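Local coordinates for Uly1 (Catenovulum maritimum, PDB 7DRQ), which is a calcium-binding ulvan lyase of polysaccharide lyase family 24, acting on the cell-wall polysaccharide of green algae, at residues D285-Y297 with A322-P335. Numbering follows the deposited sequence.
Sequences DRFRAQDGMFYAY and ADEALVMRPGDLLP. With CA (calcium ion), chain E.
In one blade of a fold consistent with the beta-propeller clan, the short, weakly bonded strand 326-328 runs roughly antiparallel (128°) against strand 290-297, with Phe294 and Leu326 a non-hydrogen-bonded pair, while the residues ahead of the longer strand carry a calcium site. Two backbone bonds tie 322-335 to strand 290-297: Val327 N gives a nearly straight bond to Met293 O (2.9 Å, 172°), and Tyr295 N donates to Ala325 O (2.8 Å). With CG anti to the carbonyl carbon (chi1 -53°), the Phe294 ring is turned under Ala322, whose CB lies over one face in a CH-pi contact, 4.0 Å from the ring centroid. Asp323 OD1 meets the edge of the same ring near its plane, and this carboxylate is gripped end-on by both terminal nitrogens of Arg329, with NH2 to OD2 at 2.8 Å. Met293 and Met328 are both present as selenomethionine; Met293 extends from its backbone and bends at chi3, bringing CG to 3.6 Å from Val327 CG2 and its CE against CE of Met328 and CG of Pro330. Farther along, Arg286 NH2 donates a bent hydrogen bond to Gly331 O (3.0 Å) from above the carbonyl plane, opposite the face used by Leu334 N; a water links Arg286 NH1 to Asp332 OD1. An alanine in place of Arg286 would probably leave Gly331 O with Leu334 N alone, rob Ala337 O of the NE donor, and open a gap beside the 3-10 segment 330-333. Phe287 sets its ring edge on Gly331 CA, while its carbonyl O, Asp285 OD1 (2.5 Å from the calcium) and Leu283 O hold the ion with four waters. Strand 272-280 pairs with strand 290-297, Arg279 touching Phe294 and Ala322, and strand 359-369 of the adjoining sheet packs Leu361 on Met293 and Thr365 on Pro330.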
ATOM      1  N   ASP A 285     -17.819  19.800 -10.025  1.00 15.11           N
ATOM      2  CA  ASP A 285     -18.467  20.160  -8.780  1.00 14.05           C
ATOM      3  C   ASP A 285     -17.426  20.780  -7.856  1.00 15.61           C
ATOM      4  O   ASP A 285     -16.319  21.120  -8.279  1.00 15.51           O
ATOM      5  CB  ASP A 285     -19.149  18.939  -8.151  1.00 13.44           C
ATOM      6  CG  ASP A 285     -18.161  17.823  -7.799  1.00 13.69           C
ATOM      7  OD1 ASP A 285     -16.933  18.026  -7.923  1.00 14.30           O
ATOM      8  OD2 ASP A 285     -18.623  16.734  -7.418  1.00 15.03           O
ATOM      9  N   ARG A 286     -17.782  20.912  -6.584  1.00 14.69           N
ATOM     10  CA  ARG A 286     -16.885  21.504  -5.601  1.00 14.09           C
ATOM     11  C   ARG A 286     -15.696  20.609  -5.264  1.00 14.18           C
ATOM     12  O   ARG A 286     -14.757  21.083  -4.615  1.00 14.71           O
ATOM     13  CB  ARG A 286     -17.656  21.811  -4.322  1.00 14.88           C
ATOM     14  CG  ARG A 286     -18.207  20.563  -3.646  1.00 15.12           C
ATOM     15  CD  ARG A 286     -19.193  20.879  -2.532  1.00 18.06           C
ATOM     16  NE  ARG A 286     -18.583  21.578  -1.399  1.00 16.90           N
ATOM     17  CZ  ARG A 286     -18.832  21.268  -0.132  1.00 15.62           C
ATOM     18  NH1 ARG A 286     -19.673  20.273   0.158  1.00 17.88           N
ATOM     19  NH2 ARG A 286     -18.263  21.953   0.845  1.00 14.14           N
ATOM     20  N   PHE A 287     -15.705  19.344  -5.679  1.00 13.73           N
ATOM     21  CA  PHE A 287     -14.675  18.381  -5.275  1.00 11.65           C
ATOM     22  C   PHE A 287     -13.611  18.287  -6.369  1.00 12.35           C
ATOM     23  O   PHE A 287     -13.855  17.735  -7.442  1.00 11.84           O
ATOM     24  CB  PHE A 287     -15.304  17.021  -4.976  1.00 15.29           C
ATOM     25  CG  PHE A 287     -16.242  17.050  -3.806  1.00 15.08           C
ATOM     26  CD1 PHE A 287     -15.750  17.170  -2.507  1.00 14.52           C
ATOM     27  CD2 PHE A 287     -17.615  16.998  -3.997  1.00 13.84           C
ATOM     28  CE1 PHE A 287     -16.616  17.213  -1.423  1.00 15.77           C
ATOM     29  CE2 PHE A 287     -18.487  17.054  -2.915  1.00 13.57           C
ATOM     30  CZ  PHE A 287     -17.992  17.168  -1.633  1.00 12.70           C
ATOM     31  N   ARG A 288     -12.434  18.845  -6.095  1.00 14.22           N
ATOM     32  CA  ARG A 288     -11.326  18.772  -7.044  1.00 14.44           C
ATOM     33  C   ARG A 288     -10.964  17.329  -7.363  1.00 13.91           C
ATOM     34  O   ARG A 288     -10.588  17.008  -8.497  1.00 13.70           O
ATOM     35  CB  ARG A 288     -10.115  19.501  -6.467  1.00 14.25           C
ATOM     36  CG  ARG A 288      -8.891  19.461  -7.344  1.00 14.99           C
ATOM     37  CD  ARG A 288      -7.771  20.283  -6.705  1.00 18.91           C
ATOM     38  NE  ARG A 288      -6.528  20.159  -7.456  1.00 22.64           N
ATOM     39  CZ  ARG A 288      -5.368  19.783  -6.936  1.00 28.12           C
ATOM     40  NH1 ARG A 288      -5.273  19.494  -5.646  1.00 26.84           N
ATOM     41  NH2 ARG A 288      -4.291  19.714  -7.706  1.00 29.98           N
ATOM     42  N   ALA A 289     -11.055  16.450  -6.365  1.00 15.33           N
ATOM     43  CA  ALA A 289     -10.686  15.051  -6.532  1.00 13.66           C
ATOM     44  C   ALA A 289     -11.672  14.180  -5.773  1.00 14.22           C
ATOM     45  O   ALA A 289     -12.816  14.025  -6.210  1.00 12.48           O
ATOM     46  CB  ALA A 289      -9.245  14.815  -6.074  1.00 14.01           C
ATOM     47  N   GLN A 290     -11.277  13.649  -4.612  1.00 12.28           N
ATOM     48  CA  GLN A 290     -12.176  12.720  -3.926  1.00 13.30           C
ATOM     49  C   GLN A 290     -13.285  13.449  -3.172  1.00 12.13           C
ATOM     50  O   GLN A 290     -13.223  14.655  -2.901  1.00 13.12           O
ATOM     51  CB  GLN A 290     -11.392  11.819  -2.960  1.00 10.63           C
ATOM     52  CG  GLN A 290     -10.695  10.617  -3.600  1.00 10.58           C
ATOM     53  CD  GLN A 290      -9.400  10.976  -4.278  1.00 14.69           C
ATOM     54  OE1 GLN A 290      -9.374  11.332  -5.460  1.00 12.44           O
ATOM     55  NE2 GLN A 290      -8.288  10.875  -3.535  1.00 16.01           N
ATOM     56  N   ASP A 291     -14.310  12.679  -2.822  1.00 10.49           N
ATOM     57  CA  ASP A 291     -15.403  13.131  -1.972  1.00  9.68           C
ATOM     58  C   ASP A 291     -15.806  11.977  -1.064  1.00 11.75           C
ATOM     59  O   ASP A 291     -15.522  10.811  -1.343  1.00 10.95           O
ATOM     60  CB  ASP A 291     -16.622  13.617  -2.800  1.00  9.65           C
ATOM     61  CG  ASP A 291     -17.383  12.466  -3.460  1.00 14.67           C
ATOM     62  OD1 ASP A 291     -18.314  11.934  -2.823  1.00 16.63           O
ATOM     63  OD2 ASP A 291     -17.052  12.100  -4.615  1.00 12.65           O
ATOM     64  N   GLY A 292     -16.473  12.319   0.031  1.00 10.24           N
ATOM     65  CA  GLY A 292     -17.050  11.325   0.905  1.00 10.94           C
ATOM     66  C   GLY A 292     -16.037  10.558   1.730  1.00 12.52           C
ATOM     67  O   GLY A 292     -14.820  10.727   1.568  1.00 12.27           O
HETATM   68  N   MSE A 293     -16.534   9.727   2.627  1.00 12.47           N
HETATM   69  CA  MSE A 293     -15.707   8.811   3.402  1.00  9.96           C
HETATM   70  C   MSE A 293     -16.565   7.577   3.667  1.00 11.28           C
HETATM   71  O   MSE A 293     -17.718   7.688   4.091  1.00 12.02           O
HETATM   72  CB  MSE A 293     -15.227   9.470   4.694  1.00 11.12           C
HETATM   73  CG  MSE A 293     -14.282   8.623   5.500  1.00 11.43           C
HETATM   74 SE   MSE A 293     -13.616   9.690   7.026  1.00 21.36          SE
HETATM   75  CE  MSE A 293     -12.502  10.972   6.101  1.00 13.21           C
ATOM     76  N   PHE A 294     -16.010   6.397   3.419  1.00 11.39           N
ATOM     77  CA  PHE A 294     -16.824   5.189   3.348  1.00 10.54           C
ATOM     78  C   PHE A 294     -16.129   4.039   4.067  1.00  9.55           C
ATOM     79  O   PHE A 294     -14.902   3.994   4.165  1.00 11.22           O
ATOM     80  CB  PHE A 294     -17.101   4.818   1.886  1.00  9.57           C
ATOM     81  CG  PHE A 294     -17.676   5.947   1.073  1.00  9.58           C
ATOM     82  CD1 PHE A 294     -19.045   6.146   1.005  1.00 11.74           C
ATOM     83  CD2 PHE A 294     -16.836   6.838   0.403  1.00  9.62           C
ATOM     84  CE1 PHE A 294     -19.578   7.209   0.263  1.00 11.35           C
ATOM     85  CE2 PHE A 294     -17.356   7.891  -0.326  1.00 10.65           C
ATOM     86  CZ  PHE A 294     -18.733   8.071  -0.405  1.00 11.21           C
ATOM     87  N   TYR A 295     -16.935   3.078   4.533  1.00  9.40           N
ATOM     88  CA  TYR A 295     -16.406   1.953   5.295  1.00 11.32           C
ATOM     89  C   TYR A 295     -17.393   0.801   5.225  1.00 10.17           C
ATOM     90  O   TYR A 295     -18.609   1.014   5.295  1.00 10.36           O
ATOM     91  CB  TYR A 295     -16.156   2.351   6.756  1.00 11.37           C
ATOM     92  CG  TYR A 295     -16.022   1.211   7.754  1.00 11.16           C
ATOM     93  CD1 TYR A 295     -14.829   0.507   7.878  1.00  9.69           C
ATOM     94  CD2 TYR A 295     -17.061   0.899   8.624  1.00  9.38           C
ATOM     95  CE1 TYR A 295     -14.684  -0.504   8.819  1.00 10.56           C
ATOM     96  CE2 TYR A 295     -16.944  -0.124   9.551  1.00 10.40           C
ATOM     97  CZ  TYR A 295     -15.752  -0.822   9.643  1.00 13.97           C
ATOM     98  OH  TYR A 295     -15.620  -1.811  10.584  1.00 11.72           O
ATOM     99  N   ALA A 296     -16.870  -0.412   5.091  1.00 11.14           N
ATOM    100  CA  ALA A 296     -17.702  -1.603   5.160  1.00 11.18           C
ATOM    101  C   ALA A 296     -16.854  -2.742   5.699  1.00 11.73           C
ATOM    102  O   ALA A 296     -15.624  -2.708   5.618  1.00 11.17           O
ATOM    103  CB  ALA A 296     -18.293  -1.968   3.792  1.00  9.59           C
ATOM    104  N   TYR A 297     -17.518  -3.768   6.235  1.00  9.38           N
ATOM    105  CA  TYR A 297     -16.793  -4.921   6.749  1.00  8.69           C
ATOM    106  C   TYR A 297     -17.565  -6.183   6.398  1.00  9.21           C
ATOM    107  O   TYR A 297     -18.775  -6.148   6.161  1.00 11.18           O
ATOM    108  CB  TYR A 297     -16.561  -4.827   8.268  1.00 10.38           C
ATOM    109  CG  TYR A 297     -17.836  -4.887   9.083  1.00 10.40           C
ATOM    110  CD1 TYR A 297     -18.358  -6.105   9.508  1.00 10.57           C
ATOM    111  CD2 TYR A 297     -18.513  -3.728   9.423  1.00 11.26           C
ATOM    112  CE1 TYR A 297     -19.520  -6.164  10.245  1.00 12.74           C
ATOM    113  CE2 TYR A 297     -19.691  -3.779  10.160  1.00 14.01           C
ATOM    114  CZ  TYR A 297     -20.182  -4.996  10.568  1.00 12.61           C
ATOM    115  OH  TYR A 297     -21.345  -5.050  11.303  1.00 12.33           O
ATOM    116  N   ALA A 322     -21.679   3.988  -3.656  1.00 12.75           N
ATOM    117  CA  ALA A 322     -20.803   4.065  -2.486  1.00 10.60           C
ATOM    118  C   ALA A 322     -21.546   4.520  -1.229  1.00 12.24           C
ATOM    119  O   ALA A 322     -21.190   4.104  -0.119  1.00 12.67           O
ATOM    120  CB  ALA A 322     -19.624   5.001  -2.771  1.00 12.40           C
ATOM    121  N   ASP A 323     -22.581   5.358  -1.374  1.00 10.09           N
ATOM    122  CA  ASP A 323     -23.251   5.917  -0.204  1.00 12.77           C
ATOM    123  C   ASP A 323     -23.836   4.856   0.724  1.00 13.58           C
ATOM    124  O   ASP A 323     -24.059   5.153   1.901  1.00 12.57           O
ATOM    125  CB  ASP A 323     -24.353   6.893  -0.634  1.00 15.27           C
ATOM    126  CG  ASP A 323     -23.803   8.247  -1.061  1.00 16.93           C
ATOM    127  OD1 ASP A 323     -22.564   8.426  -1.029  1.00 13.90           O
ATOM    128  OD2 ASP A 323     -24.606   9.134  -1.442  1.00 15.81           O
ATOM    129  N   GLU A 324     -24.086   3.630   0.240  1.00 13.22           N
ATOM    130  CA  GLU A 324     -24.476   2.557   1.152  1.00 13.10           C
ATOM    131  C   GLU A 324     -23.484   2.400   2.289  1.00 13.22           C
ATOM    132  O   GLU A 324     -23.860   1.993   3.390  1.00 14.53           O
ATOM    133  CB  GLU A 324     -24.593   1.224   0.413  1.00 11.94           C
ATOM    134  CG  GLU A 324     -25.643   1.225  -0.682  1.00 13.36           C
ATOM    135  CD  GLU A 324     -26.032  -0.181  -1.092  1.00 18.30           C
ATOM    136  OE1 GLU A 324     -25.925  -1.110  -0.246  1.00 15.50           O
ATOM    137  OE2 GLU A 324     -26.437  -0.352  -2.260  1.00 14.66           O
ATOM    138  N   ALA A 325     -22.216   2.716   2.037  1.00 12.35           N
ATOM    139  CA  ALA A 325     -21.135   2.531   2.999  1.00 13.57           C
ATOM    140  C   ALA A 325     -20.677   3.848   3.621  1.00 10.69           C
ATOM    141  O   ALA A 325     -19.615   3.903   4.238  1.00 12.09           O
ATOM    142  CB  ALA A 325     -19.961   1.815   2.326  1.00 12.73           C
ATOM    143  N   LEU A 326     -21.470   4.909   3.481  1.00 13.91           N
ATOM    144  CA  LEU A 326     -21.087   6.226   3.991  1.00 11.08           C
ATOM    145  C   LEU A 326     -20.824   6.216   5.497  1.00 13.81           C
ATOM    146  O   LEU A 326     -21.556   5.587   6.263  1.00 15.96           O
ATOM    147  CB  LEU A 326     -22.206   7.221   3.687  1.00 10.51           C
ATOM    148  CG  LEU A 326     -21.963   8.668   4.112  1.00 13.96           C
ATOM    149  CD1 LEU A 326     -20.906   9.311   3.206  1.00 14.09           C
ATOM    150  CD2 LEU A 326     -23.279   9.451   4.057  1.00 18.02           C
ATOM    151  N   VAL A 327     -19.782   6.944   5.930  1.00 12.11           N
ATOM    152  CA  VAL A 327     -19.613   7.251   7.354  1.00 12.57           C
ATOM    153  C   VAL A 327     -19.576   8.764   7.609  1.00 15.51           C
ATOM    154  O   VAL A 327     -19.957   9.221   8.694  1.00 16.33           O
ATOM    155  CB  VAL A 327     -18.349   6.583   7.950  1.00 12.64           C
ATOM    156  CG1 VAL A 327     -18.443   5.056   7.872  1.00 13.80           C
ATOM    157  CG2 VAL A 327     -17.073   7.089   7.274  1.00 16.63           C
HETATM  158  N   MSE A 328     -19.125   9.551   6.633  1.00 11.29           N
HETATM  159  CA  MSE A 328     -18.891  10.997   6.858  1.00 14.04           C
HETATM  160  C   MSE A 328     -18.736  11.722   5.526  1.00 13.70           C
HETATM  161  O   MSE A 328     -18.278  11.129   4.556  1.00 15.12           O
HETATM  162  CB  MSE A 328     -17.646  11.200   7.749  1.00 14.41           C
HETATM  163  CG  MSE A 328     -17.539  12.559   8.495  1.00 14.48           C
HETATM  164 SE   MSE A 328     -16.605  13.992   7.536  0.59 13.74          SE
HETATM  165  CE  MSE A 328     -14.963  12.936   6.972  1.00 29.69           C
ATOM    166  N   ARG A 329     -19.141  12.987   5.454  1.00 15.19           N
ATOM    167  CA  ARG A 329     -18.959  13.759   4.227  1.00  9.88           C
ATOM    168  C   ARG A 329     -17.901  14.807   4.497  1.00 14.20           C
ATOM    169  O   ARG A 329     -18.208  15.828   5.122  1.00 12.78           O
ATOM    170  CB  ARG A 329     -20.266  14.429   3.797  1.00 15.38           C
ATOM    171  CG  ARG A 329     -21.425  13.481   3.531  1.00 15.36           C
ATOM    172  CD  ARG A 329     -21.422  13.003   2.096  1.00 17.27           C
ATOM    173  NE  ARG A 329     -22.697  12.366   1.787  1.00 13.38           N
ATOM    174  CZ  ARG A 329     -22.873  11.480   0.813  1.00 17.20           C
ATOM    175  NH1 ARG A 329     -21.851  11.122   0.045  1.00 13.80           N
ATOM    176  NH2 ARG A 329     -24.074  10.944   0.626  1.00 18.98           N
ATOM    177  N   PRO A 330     -16.650  14.631   4.054  1.00 11.59           N
ATOM    178  CA  PRO A 330     -15.609  15.625   4.414  1.00 10.77           C
ATOM    179  C   PRO A 330     -15.861  17.017   3.846  1.00 13.32           C
ATOM    180  O   PRO A 330     -15.324  18.000   4.381  1.00 13.05           O
ATOM    181  CB  PRO A 330     -14.317  15.020   3.842  1.00 13.30           C
ATOM    182  CG  PRO A 330     -14.602  13.571   3.651  1.00 14.26           C
ATOM    183  CD  PRO A 330     -16.086  13.438   3.404  1.00 13.16           C
ATOM    184  N   GLY A 331     -16.656  17.134   2.777  1.00 15.15           N
ATOM    185  CA  GLY A 331     -17.047  18.455   2.293  1.00 12.49           C
ATOM    186  C   GLY A 331     -17.720  19.296   3.371  1.00 16.23           C
ATOM    187  O   GLY A 331     -17.618  20.532   3.356  1.00 15.63           O
ATOM    188  N   ASP A 332     -18.412  18.638   4.318  1.00 14.80           N
ATOM    189  CA  ASP A 332     -19.016  19.304   5.442  1.00 13.64           C
ATOM    190  C   ASP A 332     -18.007  20.113   6.245  1.00 16.09           C
ATOM    191  O   ASP A 332     -18.417  21.040   6.960  1.00 18.51           O
ATOM    192  CB  ASP A 332     -19.646  18.262   6.369  1.00 15.61           C
ATOM    193  CG  ASP A 332     -20.726  17.531   5.702  1.00 21.75           C
ATOM    194  OD1 ASP A 332     -20.996  17.904   4.514  1.00 22.45           O
ATOM    195  OD2 ASP A 332     -21.505  16.755   6.331  1.00 17.21           O
ATOM    196  N   LEU A 333     -16.743  19.690   6.272  1.00 13.79           N
ATOM    197  CA  LEU A 333     -15.731  20.366   7.062  1.00 13.94           C
ATOM    198  C   LEU A 333     -15.364  21.735   6.499  1.00 13.73           C
ATOM    199  O   LEU A 333     -14.730  22.539   7.201  1.00 14.67           O
ATOM    200  CB  LEU A 333     -14.486  19.481   7.146  1.00 13.97           C
ATOM    201  CG  LEU A 333     -14.742  18.056   7.634  1.00 13.79           C
ATOM    202  CD1 LEU A 333     -13.465  17.217   7.565  1.00 14.73           C
ATOM    203  CD2 LEU A 333     -15.318  18.046   9.039  1.00 17.59           C
ATOM    204  N   LEU A 334     -15.721  22.008   5.250  1.00 15.88           N
ATOM    205  CA  LEU A 334     -15.544  23.314   4.618  1.00 16.57           C
ATOM    206  C   LEU A 334     -16.893  23.681   4.023  1.00 16.08           C
ATOM    207  O   LEU A 334     -17.067  23.695   2.802  1.00 17.37           O
ATOM    208  CB  LEU A 334     -14.448  23.271   3.548  1.00 13.47           C
ATOM    209  CG  LEU A 334     -13.055  22.911   4.060  1.00 13.07           C
ATOM    210  CD1 LEU A 334     -12.153  22.494   2.911  1.00 14.95           C
ATOM    211  CD2 LEU A 334     -12.447  24.112   4.798  1.00 18.37           C
ATOM    212  N   PRO A 335     -17.888  23.944   4.872  1.00 16.58           N
ATOM    213  CA  PRO A 335     -19.271  24.014   4.374  1.00 17.55           C
ATOM    214  C   PRO A 335     -19.533  25.190   3.457  1.00 19.27           C
ATOM    215  O   PRO A 335     -20.521  25.155   2.720  1.00 24.86           O
ATOM    216  CB  PRO A 335     -20.104  24.109   5.656  1.00 20.61           C
ATOM    217  CG  PRO A 335     -19.183  24.693   6.660  1.00 18.38           C
ATOM    218  CD  PRO A 335     -17.800  24.225   6.315  1.00 19.13           C
TER
HETATM  219 CA    CA E 603     -15.150  16.835  -9.157  1.00 30.00          CA
HETATM  220  O   HOH W   1     -16.574  15.054  -8.200  1.00 13.94           O
HETATM  221  O   HOH W   2     -14.746  19.194 -10.025  1.00 16.29           O
HETATM  222  O   HOH W   3     -20.957  20.352   2.772  1.00 20.93           O
HETATM  223  O   HOH W   4     -13.610  14.876  -8.828  1.00 14.50           O
HETATM  224  O   HOH W   5     -19.655  12.876  -0.719  1.00 14.93           O
HETATM  225  O   HOH W   6     -18.123  14.849   1.010  1.00  6.48           O
HETATM  226  O   HOH W   7     -13.971  16.501 -11.115  1.00 16.39           O